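Side-chain contacts in Tetur07g02040 (Tetranychus urticae, PDB 6BDJ), which binds ferric iron and probably acts as an intradiol ring-cleavage dioxygenase, adding both atoms of molecular oxygen to its aromatic substrate: residues A[61-66]-A[172-177]; A[117-122]-A[134-139]; A[206-211]-A[216-221]; A[65-70]-A[146-151]. All coordinates share one frame; numbering follows the deposited sequence.

Contact 1: residues A[61-66]-A[172-177]; sequences IGIRLN and QVIQSK
Ile63 reaches out from the loop just ahead of strand 64-73 and sets one methyl, CD1, against the last part of helix 168-175 and the residues that follow it. It gives up far more surface than either of its partners, and that single carbon meets both. With CG1 anti to the carbonyl carbon (chi1 -69°) and the chain then running out nearly straight, CD1 stands well clear of its own backbone.

Its closer partner is Lys177. CD1 lies 3.9 Å from Lys177 CB and 4.0 Å from Lys177 CD, so the methyl rests on the aliphatic part of the lysine, and the two side chains pass at about a right angle. The lysine chain is extended until its last torsion, where it bends (chi4 82°) and turns the ammonium aside. The main chain beneath it is held by Lys177 N, which donates to Ile174 O at 3.0 Å.

Ile174, buried and on the helix, offers its CG2 branch, 4.3 Å from Ile63 CD1. Its side chain also packs on Phe137, Tyr180 and Leu218. Ile63 is itself tied down by backbone bonding to Phe137 and by its N meeting Tyr180 OH.

No hydrogen bond or salt bridge joins 61-66 to 172-177, and the touching groups are all saturated carbons. The contact is therefore plain van der Waals packing of a helix against the entry to a strand, little dependent on direction. Polar bonds to other parts of the fold place Ile63, while the turn at Lys177 is held by its own bond to Ile174.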
loop_
_atom_site.group_PDB
_atom_site.type_symbol
_atom_site.label_atom_id
_atom_site.label_comp_id
_atom_site.label_asym_id
_atom_site.label_seq_id
_atom_site.Cartn_x
_atom_site.Cartn_y
_atom_site.Cartn_z
ATOM N N ILE A 61 -14.479 7.203 -4.816
ATOM C CA ILE A 61 -15.536 6.239 -5.082
ATOM C C ILE A 61 -14.877 4.918 -5.436
ATOM O O ILE A 61 -13.886 4.894 -6.149
ATOM C CB ILE A 61 -16.474 6.731 -6.218
ATOM C CG1 ILE A 61 -17.507 5.680 -6.626
ATOM C CG2 ILE A 61 -15.700 7.213 -7.439
ATOM C CD1 ILE A 61 -18.457 5.284 -5.519
ATOM N N GLY A 62 -15.434 3.824 -4.932
ATOM C CA GLY A 62 -14.966 2.496 -5.290
ATOM C C GLY A 62 -15.582 1.472 -4.370
ATOM O O GLY A 62 -16.675 1.708 -3.827
ATOM N N ILE A 63 -14.893 0.347 -4.203
ATOM C CA ILE A 63 -15.397 -0.726 -3.363
ATOM C C ILE A 63 -14.590 -0.724 -2.083
ATOM O O ILE A 63 -13.363 -0.755 -2.102
ATOM C CB ILE A 63 -15.376 -2.097 -4.067
ATOM C CG1 ILE A 63 -16.428 -2.077 -5.191
ATOM C CG2 ILE A 63 -15.707 -3.207 -3.071
ATOM C CD1 ILE A 63 -16.393 -3.230 -6.175
ATOM N N ARG A 64 -15.305 -0.710 -0.971
ATOM C CA ARG A 64 -14.697 -0.600 0.333
ATOM C C ARG A 64 -13.820 -1.806 0.642
ATOM O O ARG A 64 -14.233 -2.946 0.406
ATOM C CB ARG A 64 -15.782 -0.399 1.389
ATOM C CG ARG A 64 -16.233 1.055 1.468
ATOM C CD ARG A 64 -15.247 1.897 2.274
ATOM N NE ARG A 64 -15.238 1.428 3.665
ATOM C CZ ARG A 64 -14.274 0.734 4.284
ATOM N NH1 ARG A 64 -14.477 0.350 5.539
ATOM N NH2 ARG A 64 -13.115 0.419 3.699
ATOM N N LEU A 65 -12.595 -1.527 1.105
ATOM C CA LEU A 65 -11.637 -2.542 1.498
ATOM C C LEU A 65 -11.033 -2.141 2.821
ATOM O O LEU A 65 -10.501 -1.052 2.937
ATOM C CB LEU A 65 -10.522 -2.632 0.471
ATOM C CG LEU A 65 -9.288 -3.484 0.775
ATOM C CD1 LEU A 65 -9.660 -4.910 1.147
ATOM C CD2 LEU A 65 -8.367 -3.513 -0.446
ATOM N N ASN A 66 -11.121 -3.020 3.809
ATOM C CA ASN A 66 -10.391 -2.879 5.066
ATOM C C ASN A 66 -9.077 -3.646 5.003
ATOM O O ASN A 66 -9.063 -4.869 4.819
ATOM C CB ASN A 66 -11.218 -3.410 6.231
ATOM C CG ASN A 66 -12.439 -2.556 6.526
ATOM O OD1 ASN A 66 -12.502 -1.378 6.187
ATOM N ND2 ASN A 66 -13.426 -3.161 7.165
ATOM N N GLN A 172 -9.492 -9.626 -10.731
ATOM C CA GLN A 172 -10.347 -9.761 -11.923
ATOM C C GLN A 172 -11.813 -9.519 -11.605
ATOM O O GLN A 172 -12.507 -8.870 -12.365
ATOM C CB GLN A 172 -10.180 -11.151 -12.571
ATOM C CG GLN A 172 -10.725 -11.219 -13.991
ATOM C CD GLN A 172 -9.874 -10.471 -15.022
ATOM O OE1 GLN A 172 -8.763 -10.007 -14.740
ATOM N NE2 GLN A 172 -10.406 -10.351 -16.232
ATOM N N VAL A 173 -12.279 -10.063 -10.485
ATOM C CA VAL A 173 -13.661 -9.874 -10.040
ATOM C C VAL A 173 -13.935 -8.403 -9.786
ATOM O O VAL A 173 -14.913 -7.861 -10.280
ATOM C CB VAL A 173 -13.976 -10.734 -8.791
ATOM C CG1 VAL A 173 -15.255 -10.297 -8.079
ATOM C CG2 VAL A 173 -14.074 -12.205 -9.200
ATOM N N ILE A 174 -13.057 -7.758 -9.024
ATOM C CA ILE A 174 -13.275 -6.353 -8.670
ATOM C C ILE A 174 -13.189 -5.422 -9.885
ATOM O O ILE A 174 -13.959 -4.460 -9.986
ATOM C CB ILE A 174 -12.382 -5.896 -7.514
ATOM C CG1 ILE A 174 -12.865 -6.588 -6.223
ATOM C CG2 ILE A 174 -12.461 -4.371 -7.337
ATOM C CD1 ILE A 174 -12.009 -6.338 -5.012
ATOM N N GLN A 175 -12.292 -5.722 -10.810
ATOM C CA GLN A 175 -12.140 -4.883 -12.004
ATOM C C GLN A 175 -13.348 -4.994 -12.938
ATOM O O GLN A 175 -13.580 -4.108 -13.741
ATOM C CB GLN A 175 -10.811 -5.171 -12.745
ATOM C CG GLN A 175 -10.892 -5.258 -14.289
ATOM C CD GLN A 175 -11.180 -3.920 -14.979
ATOM O OE1 GLN A 175 -10.586 -2.910 -14.619
ATOM N NE2 GLN A 175 -12.112 -3.913 -15.957
ATOM N N SER A 176 -14.121 -6.069 -12.830
ATOM C CA SER A 176 -15.370 -6.176 -13.591
ATOM C C SER A 176 -16.535 -5.374 -13.000
ATOM O O SER A 176 -17.557 -5.256 -13.663
ATOM C CB SER A 176 -15.807 -7.632 -13.778
ATOM O OG SER A 176 -16.182 -8.215 -12.547
ATOM N N LYS A 177 -16.383 -4.825 -11.790
ATOM C CA LYS A 177 -17.438 -4.021 -11.190
ATOM C C LYS A 177 -17.185 -2.523 -11.374
ATOM O O LYS A 177 -16.035 -2.043 -11.528
ATOM C CB LYS A 177 -17.615 -4.363 -9.709
ATOM C CG LYS A 177 -18.063 -5.785 -9.434
ATOM C CD LYS A 177 -18.638 -5.941 -8.017
ATOM C CE LYS A 177 -18.995 -7.391 -7.686
ATOM N NZ LYS A 177 -17.805 -8.180 -7.251
#

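Contact 2: residues A[117-122]-A[134-139]; sequences RFLRGT and ETLFPG
Leu119 meets Thr135 and Leu136 with one methyl, CD2, while the two backbones stay apart; the nearest CA atoms, those of Leu119 and Thr135, are 6.8 Å from each other. Leu119 sits in a left-handed helical backbone conformation (phi 57°, psi 35°) at the turn into strand 120-124, and its CB lies in the ring plane of Phe118, at that ring's edge.

Thr135 is the first residue of 134-139 to touch. Its hydroxyl is anti to the backbone N (chi1 -174°), and OG1 comes within 3.6 Å of Leu119 CD2, the two side chains crossing at roughly a right angle. The touch is van der Waals only; the polar partner of OG1 is Gln89 OE1, to which it is hydrogen-bonded.

Leu136 follows, with its CG 4.4 Å from the same Leu119 CD2, a looser apolar touch. Its carbonyl oxygen takes a hydrogen bond from Gln89 NE2, so one glutamine amide grips two successive residues of this strand end. The backbone of Gln89 also bonds to that of Leu119, which ties both sides of the contact to one residue.

Beyond Leu136 the chain leaves the strand: Pro138 CD lies 3.5 Å above one face of the Phe137 ring, offset toward its rim, and Phe137 O bonds to Tyr180 OH.

Strands 120-124 and 130-136 are the two outermost in the chain's mixed sheet, and the Leu119 side chain lies about 7 Å from that of the iron ligand Tyr96. Buried packing between strand ends that do not pair is consistent with the beta-sandwich core of intradiol dioxygenases.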
loop_
_atom_site.group_PDB
_atom_site.type_symbol
_atom_site.label_atom_id
_atom_site.label_comp_id
_atom_site.label_asym_id
_atom_site.label_seq_id
_atom_site.Cartn_x
_atom_site.Cartn_y
_atom_site.Cartn_z
ATOM N N ARG A 117 -5.084 14.811 -0.202
ATOM C CA ARG A 117 -4.443 13.732 0.457
ATOM C C ARG A 117 -5.344 12.530 0.605
ATOM O O ARG A 117 -5.102 11.667 1.451
ATOM C CB ARG A 117 -3.942 14.185 1.819
ATOM C CG ARG A 117 -2.928 15.339 1.759
ATOM C CD ARG A 117 -1.633 14.894 1.087
ATOM N NE ARG A 117 -0.676 16.000 1.120
ATOM C CZ ARG A 117 -0.491 16.877 0.144
ATOM N NH1 ARG A 117 -1.209 16.823 -0.985
ATOM N NH2 ARG A 117 0.396 17.844 0.305
ATOM N N PHE A 118 -6.352 12.415 -0.249
ATOM C CA PHE A 118 -7.173 11.238 -0.232
ATOM C C PHE A 118 -6.303 10.004 -0.472
ATOM O O PHE A 118 -5.257 10.065 -1.149
ATOM C CB PHE A 118 -8.315 11.290 -1.277
ATOM C CG PHE A 118 -7.862 11.461 -2.721
ATOM C CD1 PHE A 118 -7.257 10.426 -3.424
ATOM C CD2 PHE A 118 -8.089 12.649 -3.392
ATOM C CE1 PHE A 118 -6.850 10.592 -4.741
ATOM C CE2 PHE A 118 -7.695 12.828 -4.713
ATOM C CZ PHE A 118 -7.080 11.795 -5.387
ATOM N N LEU A 119 -6.789 8.907 0.092
ATOM C CA LEU A 119 -6.180 7.614 -0.025
ATOM C C LEU A 119 -4.726 7.572 0.457
ATOM O O LEU A 119 -3.885 6.819 -0.073
ATOM C CB LEU A 119 -6.350 7.090 -1.453
ATOM C CG LEU A 119 -7.821 6.842 -1.861
ATOM C CD1 LEU A 119 -7.951 6.472 -3.330
ATOM C CD2 LEU A 119 -8.528 5.791 -1.023
ATOM N N ARG A 120 -4.459 8.358 1.500
ATOM C CA ARG A 120 -3.219 8.334 2.203
ATOM C C ARG A 120 -3.527 8.285 3.652
ATOM O O ARG A 120 -4.433 8.999 4.128
ATOM C CB ARG A 120 -2.429 9.595 1.894
ATOM C CG ARG A 120 -2.037 9.709 0.426
ATOM C CD ARG A 120 -1.285 11.007 0.191
ATOM N NE ARG A 120 -0.942 11.015 -1.227
ATOM C CZ ARG A 120 0.182 10.524 -1.745
ATOM N NH1 ARG A 120 1.127 9.978 -0.988
ATOM N NH2 ARG A 120 0.359 10.571 -3.058
ATOM N N GLY A 121 -2.805 7.462 4.400
ATOM C CA GLY A 121 -2.911 7.582 5.856
ATOM C C GLY A 121 -1.798 6.889 6.585
ATOM O O GLY A 121 -1.066 6.100 5.978
ATOM N N THR A 122 -1.737 7.164 7.884
ATOM C CA THR A 122 -0.780 6.596 8.799
ATOM C C THR A 122 -1.514 6.001 9.967
ATOM O O THR A 122 -2.473 6.601 10.448
ATOM C CB THR A 122 0.157 7.677 9.337
ATOM O OG1 THR A 122 0.702 8.419 8.241
ATOM C CG2 THR A 122 1.301 7.052 10.130
ATOM N N GLU A 134 -9.299 1.757 6.576
ATOM C CA GLU A 134 -10.538 1.671 5.793
ATOM C C GLU A 134 -10.262 2.414 4.514
ATOM O O GLU A 134 -10.100 3.630 4.528
ATOM C CB GLU A 134 -11.713 2.304 6.536
ATOM C CG GLU A 134 -11.969 1.650 7.888
ATOM C CD GLU A 134 -13.206 2.183 8.594
ATOM O OE1 GLU A 134 -13.654 3.306 8.296
ATOM O OE2 GLU A 134 -13.761 1.441 9.423
ATOM N N THR A 135 -10.155 1.669 3.422
ATOM C CA THR A 135 -9.747 2.227 2.159
ATOM C C THR A 135 -10.636 1.703 1.069
ATOM O O THR A 135 -11.755 1.263 1.329
ATOM C CB THR A 135 -8.247 1.984 1.901
ATOM O OG1 THR A 135 -7.846 2.666 0.716
ATOM C CG2 THR A 135 -7.888 0.517 1.813
ATOM N N LEU A 136 -10.194 1.838 -0.173
ATOM C CA LEU A 136 -10.907 1.268 -1.295
ATOM C C LEU A 136 -9.971 0.314 -2.004
ATOM O O LEU A 136 -8.751 0.452 -1.918
ATOM C CB LEU A 136 -11.330 2.377 -2.259
ATOM C CG LEU A 136 -12.220 3.511 -1.717
ATOM C CD1 LEU A 136 -12.414 4.543 -2.818
ATOM C CD2 LEU A 136 -13.567 3.002 -1.213
ATOM N N PHE A 137 -10.534 -0.628 -2.742
ATOM C CA PHE A 137 -9.728 -1.363 -3.694
ATOM C C PHE A 137 -9.076 -0.346 -4.674
ATOM O O PHE A 137 -9.759 0.520 -5.206
ATOM C CB PHE A 137 -10.551 -2.420 -4.414
ATOM C CG PHE A 137 -9.708 -3.377 -5.193
ATOM C CD1 PHE A 137 -9.281 -3.045 -6.468
ATOM C CD2 PHE A 137 -9.293 -4.583 -4.638
ATOM C CE1 PHE A 137 -8.466 -3.898 -7.192
ATOM C CE2 PHE A 137 -8.468 -5.443 -5.352
ATOM C CZ PHE A 137 -8.043 -5.094 -6.624
ATOM N N PRO A 138 -7.743 -0.425 -4.871
ATOM C CA PRO A 138 -7.039 0.571 -5.663
ATOM C C PRO A 138 -7.325 0.437 -7.137
ATOM O O PRO A 138 -7.566 -0.673 -7.624
ATOM C CB PRO A 138 -5.571 0.277 -5.380
ATOM C CG PRO A 138 -5.542 -1.184 -5.159
ATOM C CD PRO A 138 -6.819 -1.451 -4.375
ATOM N N GLY A 139 -7.307 1.562 -7.841
ATOM C CA GLY A 139 -7.238 1.543 -9.295
ATOM C C GLY A 139 -5.786 1.290 -9.662
ATOM O O GLY A 139 -4.991 0.811 -8.848
#

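Contact 3: residues A[206-211]-A[216-221]; sequences INIDPQ and DSLEGI
Asn207 and Ile221 form an antiparallel hydrogen-bonded pair that sets the register of a beta hairpin between strands 205-208 and 218-226. The short strand segments run at 142° to each other, antiparallel with a marked twist. Asn207 N donates to Ile221 O at 3.0 Å, and Ile221 N returns a bond to Asn207 O at 2.9 Å. A third backbone bond, Asp209 N to Glu219 O at 3.0 Å, comes in almost head-on, with a C=O...N angle of 176°.

Between these bonds, Ile208 and Gly220 make a non-hydrogen-bonded pair. Here CA-H...O contacts take over: Gly220 CA approaches Asn207 O at 3.3 Å, and Ile208 CA approaches Glu219 O at 3.5 Å.

Apolar packing gathers over Gly220, which has no side chain. Ile206 CD1 comes to 3.5 Å from Gly220 C, and Ile208 CD1 to 3.5 Å from Gly220 CA. The first reaches there because CG1 of Ile206 is anti to the backbone N (chi1 -173°), carrying the branch across to the partner strand. Ile208 also touches Leu218 through its CG2 branch.

Asp209 adds a carboxylate laid against carbon: OD2 is 3.4 Å from Ile221 CD1 and also nears CB of Glu219. The Glu219 chain bends at its second torsion and leads its own carboxylate away, toward Asn66 ND2, which bonds to OE2.

The strength thus lies in the backbone, with methyls sealing the glycine position, while the bend in Glu219 probably eases repulsion between two acids that share one side of the hairpin.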
loop_
_atom_site.group_PDB
_atom_site.type_symbol
_atom_site.label_atom_id
_atom_site.label_comp_id
_atom_site.label_asym_id
_atom_site.label_seq_id
_atom_site.Cartn_x
_atom_site.Cartn_y
_atom_site.Cartn_z
ATOM N N ILE A 206 -2.046 -9.606 -0.583
ATOM C CA ILE A 206 -3.003 -9.536 0.523
ATOM C C ILE A 206 -4.057 -10.636 0.425
ATOM O O ILE A 206 -4.563 -10.946 -0.647
ATOM C CB ILE A 206 -3.643 -8.133 0.723
ATOM C CG1 ILE A 206 -4.499 -8.107 2.003
ATOM C CG2 ILE A 206 -4.471 -7.688 -0.475
ATOM C CD1 ILE A 206 -4.647 -6.723 2.600
ATOM N N ASN A 207 -4.350 -11.207 1.581
ATOM C CA ASN A 207 -5.302 -12.289 1.720
ATOM C C ASN A 207 -6.683 -11.726 2.018
ATOM O O ASN A 207 -6.925 -11.169 3.104
ATOM C CB ASN A 207 -4.855 -13.196 2.861
ATOM C CG ASN A 207 -5.644 -14.464 2.926
ATOM O OD1 ASN A 207 -6.628 -14.561 3.661
ATOM N ND2 ASN A 207 -5.223 -15.454 2.147
ATOM N N ILE A 208 -7.584 -11.861 1.055
ATOM C CA ILE A 208 -8.969 -11.375 1.217
ATOM C C ILE A 208 -9.904 -12.480 1.653
ATOM O O ILE A 208 -10.041 -13.474 0.956
ATOM C CB ILE A 208 -9.533 -10.799 -0.098
ATOM C CG1 ILE A 208 -8.629 -9.676 -0.622
ATOM C CG2 ILE A 208 -10.967 -10.294 0.093
ATOM C CD1 ILE A 208 -8.237 -8.618 0.400
ATOM N N ASP A 209 -10.574 -12.268 2.777
ATOM C CA ASP A 209 -11.607 -13.195 3.253
ATOM C C ASP A 209 -12.759 -13.234 2.226
ATOM O O ASP A 209 -13.397 -12.213 2.011
ATOM C CB ASP A 209 -12.128 -12.751 4.627
ATOM C CG ASP A 209 -11.044 -12.713 5.691
ATOM O OD1 ASP A 209 -10.239 -13.670 5.744
ATOM O OD2 ASP A 209 -11.002 -11.731 6.474
ATOM N N PRO A 210 -13.004 -14.388 1.566
ATOM C CA PRO A 210 -13.974 -14.419 0.440
ATOM C C PRO A 210 -15.449 -14.116 0.792
ATOM O O PRO A 210 -16.173 -13.516 -0.012
ATOM C CB PRO A 210 -13.835 -15.844 -0.114
ATOM C CG PRO A 210 -13.233 -16.637 0.994
ATOM C CD PRO A 210 -12.373 -15.705 1.780
ATOM N N GLN A 211 -15.877 -14.548 1.977
ATOM C CA GLN A 211 -17.202 -14.202 2.534
ATOM C C GLN A 211 -17.436 -12.694 2.798
ATOM O O GLN A 211 -18.588 -12.270 2.976
ATOM C CB GLN A 211 -17.476 -15.022 3.809
ATOM C CG GLN A 211 -16.823 -14.536 5.106
ATOM C CD GLN A 211 -15.301 -14.509 5.092
ATOM O OE1 GLN A 211 -14.644 -15.131 4.247
ATOM N NE2 GLN A 211 -14.731 -13.791 6.051
ATOM N N ASP A 216 -20.773 -6.236 2.811
ATOM C CA ASP A 216 -20.730 -4.948 3.511
ATOM C C ASP A 216 -19.428 -4.163 3.264
ATOM O O ASP A 216 -19.478 -2.962 2.995
ATOM C CB ASP A 216 -20.946 -5.153 5.012
ATOM N N SER A 217 -18.285 -4.845 3.387
ATOM C CA SER A 217 -16.938 -4.335 2.993
ATOM C C SER A 217 -15.915 -5.482 2.988
ATOM O O SER A 217 -15.976 -6.374 3.834
ATOM C CB SER A 217 -16.432 -3.257 3.957
ATOM O OG SER A 217 -16.163 -3.805 5.233
ATOM N N LEU A 218 -14.989 -5.461 2.035
ATOM C CA LEU A 218 -13.944 -6.491 1.940
ATOM C C LEU A 218 -12.953 -6.384 3.091
ATOM O O LEU A 218 -12.588 -5.285 3.482
ATOM C CB LEU A 218 -13.147 -6.346 0.644
ATOM C CG LEU A 218 -13.903 -6.418 -0.679
ATOM C CD1 LEU A 218 -13.049 -5.826 -1.779
ATOM C CD2 LEU A 218 -14.270 -7.842 -1.021
ATOM N N GLU A 219 -12.509 -7.527 3.608
ATOM C CA GLU A 219 -11.531 -7.582 4.695
ATOM C C GLU A 219 -10.273 -8.282 4.203
ATOM O O GLU A 219 -10.312 -9.427 3.748
ATOM C CB GLU A 219 -12.090 -8.309 5.908
ATOM C CG GLU A 219 -13.308 -7.627 6.531
ATOM C CD GLU A 219 -12.978 -6.467 7.458
ATOM O OE1 GLU A 219 -11.792 -6.138 7.696
ATOM O OE2 GLU A 219 -13.935 -5.852 7.973
ATOM N N GLY A 220 -9.148 -7.576 4.290
ATOM C CA GLY A 220 -7.858 -8.083 3.829
ATOM C C GLY A 220 -6.850 -8.085 4.951
ATOM O O GLY A 220 -6.774 -7.115 5.716
ATOM N N ILE A 221 -6.082 -9.166 5.033
ATOM C CA ILE A 221 -5.023 -9.329 6.042
ATOM C C ILE A 221 -3.718 -9.599 5.313
ATOM O O ILE A 221 -3.655 -10.455 4.438
ATOM C CB ILE A 221 -5.290 -10.500 7.024
ATOM C CG1 ILE A 221 -6.559 -10.243 7.860
ATOM C CG2 ILE A 221 -4.092 -10.706 7.952
ATOM C CD1 ILE A 221 -7.852 -10.732 7.233
#

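Contact 4: residues A[65-70]-A[146-151]; sequences LNVTLN and PHIHYR. With FE (Fe (III) ion), chain C.
The imidazoles of His147 and His149 lie on either side of Ile148 in sequence, and Ile148 is the residue that turns the other way, to Val67 and Leu65. His149 CD2 sits in the plane of the His147 ring, at its edge, and the His149 ring stacks with Trp88. Both rings aim NE2 at the ferric iron, at 2.5 Å from His147 and 2.3 Å from His149. His147 gets there with CG lying between its backbone N and carbonyl carbon (chi1 58°), and its far nitrogen, ND1, bonds to Thr145 O, which fixes the ring's rotation. The two NE2 atoms share the metal and no hydrogen bond. A water at 2.2 Å from the iron and Tyr96 OH complete the modelled coordination.

Behind the metal, Ile148 CD1 packs on Val67 CG2 at 4.2 Å and, more loosely, on Leu65 CD2 at 4.5 Å; the side chains of Val67 and Ile148 lie alongside one another, pointing opposite ways.

Successive residues 147 to 149 therefore serve metal, core and metal in turn. This is the non-haem ferric site of intradiol dioxygenases, built from histidines and tyrosines; Tyr141, another known iron ligand, is not bound to the metal here.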
loop_
_atom_site.group_PDB
_atom_site.type_symbol
_atom_site.label_atom_id
_atom_site.label_comp_id
_atom_site.label_asym_id
_atom_site.label_seq_id
_atom_site.Cartn_x
_atom_site.Cartn_y
_atom_site.Cartn_z
ATOM N N LEU A 65 -12.595 -1.527 1.105
ATOM C CA LEU A 65 -11.637 -2.542 1.498
ATOM C C LEU A 65 -11.033 -2.141 2.821
ATOM O O LEU A 65 -10.501 -1.052 2.937
ATOM C CB LEU A 65 -10.522 -2.632 0.471
ATOM C CG LEU A 65 -9.288 -3.484 0.775
ATOM C CD1 LEU A 65 -9.660 -4.910 1.147
ATOM C CD2 LEU A 65 -8.367 -3.513 -0.446
ATOM N N ASN A 66 -11.121 -3.020 3.809
ATOM C CA ASN A 66 -10.391 -2.879 5.066
ATOM C C ASN A 66 -9.077 -3.646 5.003
ATOM O O ASN A 66 -9.063 -4.869 4.819
ATOM C CB ASN A 66 -11.218 -3.410 6.231
ATOM C CG ASN A 66 -12.439 -2.556 6.526
ATOM O OD1 ASN A 66 -12.502 -1.378 6.187
ATOM N ND2 ASN A 66 -13.426 -3.161 7.165
ATOM N N VAL A 67 -7.982 -2.928 5.190
ATOM C CA VAL A 67 -6.645 -3.482 5.113
ATOM C C VAL A 67 -6.091 -3.604 6.529
ATOM O O VAL A 67 -5.886 -2.596 7.192
ATOM C CB VAL A 67 -5.742 -2.560 4.264
ATOM C CG1 VAL A 67 -4.271 -2.974 4.352
ATOM C CG2 VAL A 67 -6.188 -2.557 2.806
ATOM N N THR A 68 -5.863 -4.837 6.987
ATOM C CA THR A 68 -5.259 -5.083 8.291
ATOM C C THR A 68 -3.865 -5.628 8.033
ATOM O O THR A 68 -3.702 -6.603 7.296
ATOM C CB THR A 68 -6.086 -6.086 9.114
ATOM O OG1 THR A 68 -7.391 -5.539 9.351
ATOM C CG2 THR A 68 -5.433 -6.408 10.462
ATOM N N LEU A 69 -2.862 -4.960 8.602
ATOM C CA LEU A 69 -1.475 -5.400 8.532
ATOM C C LEU A 69 -1.008 -5.788 9.914
ATOM O O LEU A 69 -1.196 -5.016 10.853
ATOM C CB LEU A 69 -0.571 -4.284 8.033
ATOM C CG LEU A 69 -0.913 -3.624 6.700
ATOM C CD1 LEU A 69 0.298 -2.859 6.199
ATOM C CD2 LEU A 69 -1.319 -4.627 5.643
ATOM N N ASN A 70 -0.392 -6.965 10.031
ATOM C CA ASN A 70 0.143 -7.460 11.301
ATOM C C ASN A 70 1.666 -7.510 11.174
ATOM O O ASN A 70 2.190 -8.203 10.303
ATOM C CB ASN A 70 -0.450 -8.834 11.621
ATOM C CG ASN A 70 -1.976 -8.798 11.745
ATOM O OD1 ASN A 70 -2.541 -8.087 12.594
ATOM N ND2 ASN A 70 -2.653 -9.565 10.892
ATOM N N PRO A 146 -2.334 -3.437 -10.204
ATOM C CA PRO A 146 -2.922 -2.725 -9.052
ATOM C C PRO A 146 -2.171 -3.043 -7.770
ATOM O O PRO A 146 -1.768 -4.175 -7.551
ATOM C CB PRO A 146 -4.358 -3.269 -8.979
ATOM C CG PRO A 146 -4.644 -3.808 -10.329
ATOM C CD PRO A 146 -3.328 -4.287 -10.875
ATOM N N HIS A 147 -1.985 -2.042 -6.935
ATOM C CA HIS A 147 -1.278 -2.213 -5.686
ATOM C C HIS A 147 -1.526 -1.085 -4.737
ATOM O O HIS A 147 -1.999 -0.016 -5.139
ATOM C CB HIS A 147 0.210 -2.223 -5.953
ATOM C CG HIS A 147 0.690 -0.984 -6.624
ATOM N ND1 HIS A 147 0.584 -0.792 -7.982
ATOM C CD2 HIS A 147 1.248 0.141 -6.126
ATOM C CE1 HIS A 147 1.105 0.379 -8.304
ATOM N NE2 HIS A 147 1.461 0.995 -7.188
ATOM N N ILE A 148 -1.150 -1.326 -3.480
ATOM C CA ILE A 148 -1.125 -0.308 -2.446
ATOM C C ILE A 148 0.290 -0.248 -1.917
ATOM O O ILE A 148 0.876 -1.291 -1.560
ATOM C CB ILE A 148 -2.063 -0.671 -1.289
ATOM C CG1 ILE A 148 -3.526 -0.688 -1.770
ATOM C CG2 ILE A 148 -1.919 0.333 -0.127
ATOM C CD1 ILE A 148 -4.536 -1.257 -0.775
ATOM N N HIS A 149 0.840 0.953 -1.832
ATOM C CA HIS A 149 2.129 1.127 -1.215
ATOM C C HIS A 149 2.052 1.208 0.278
ATOM O O HIS A 149 1.030 1.638 0.822
ATOM C CB HIS A 149 2.740 2.423 -1.624
ATOM C CG HIS A 149 3.040 2.534 -3.059
ATOM N ND1 HIS A 149 4.305 2.287 -3.570
ATOM C CD2 HIS A 149 2.268 2.913 -4.095
ATOM C CE1 HIS A 149 4.288 2.512 -4.869
ATOM N NE2 HIS A 149 3.067 2.891 -5.206
ATOM N N TYR A 150 3.177 0.908 0.927
ATOM C CA TYR A 150 3.300 1.039 2.370
ATOM C C TYR A 150 4.746 1.302 2.746
ATOM O O TYR A 150 5.675 0.838 2.073
ATOM C CB TYR A 150 2.747 -0.184 3.113
ATOM C CG TYR A 150 3.639 -1.399 3.077
ATOM C CD1 TYR A 150 3.556 -2.321 2.042
ATOM C CD2 TYR A 150 4.557 -1.633 4.082
ATOM C CE1 TYR A 150 4.385 -3.439 2.006
ATOM C CE2 TYR A 150 5.395 -2.732 4.052
ATOM C CZ TYR A 150 5.307 -3.636 3.013
ATOM O OH TYR A 150 6.155 -4.735 3.016
ATOM N N ARG A 151 4.924 2.055 3.817
ATOM C CA ARG A 151 6.223 2.401 4.329
ATOM C C ARG A 151 6.130 2.445 5.834
ATOM O O ARG A 151 5.161 2.975 6.382
ATOM C CB ARG A 151 6.641 3.750 3.765
ATOM C CG ARG A 151 7.780 4.435 4.480
ATOM C CD ARG A 151 8.387 5.498 3.566
ATOM N NE ARG A 151 9.164 6.451 4.330
ATOM C CZ ARG A 151 10.033 7.353 3.865
ATOM N NH1 ARG A 151 10.340 7.454 2.572
ATOM N NH2 ARG A 151 10.633 8.172 4.737
HETATM FE FE FE C . 2.067 3.384 -7.262
HETATM O O HOH W 1 3.675 4.818 -7.498
#

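How the contacts relate
Strand 64-73 ties the set together: contacts 1 and 4 share Leu65 and Asn66, and its two neighbours in the sheet carry the second segments of contacts 2 and 3. Leu65 O receives Thr135 N at 2.8 Å, joining contact 2, while Asn66 N reaches Leu218 O at 2.7 Å, joining contact 3. Contact 1 also packs on both, with Ile174 CD1 3.3 Å from Phe137 CD2 and 3.4 Å from Leu218 CD1. Contact 4 holds the iron. The centre of contact 2 is about 9 Å from that of contact 4, nearer than those of contacts 1 and 3, and the Leu119 side chain is about 11 Å from the metal; contact 1 lies away from the site.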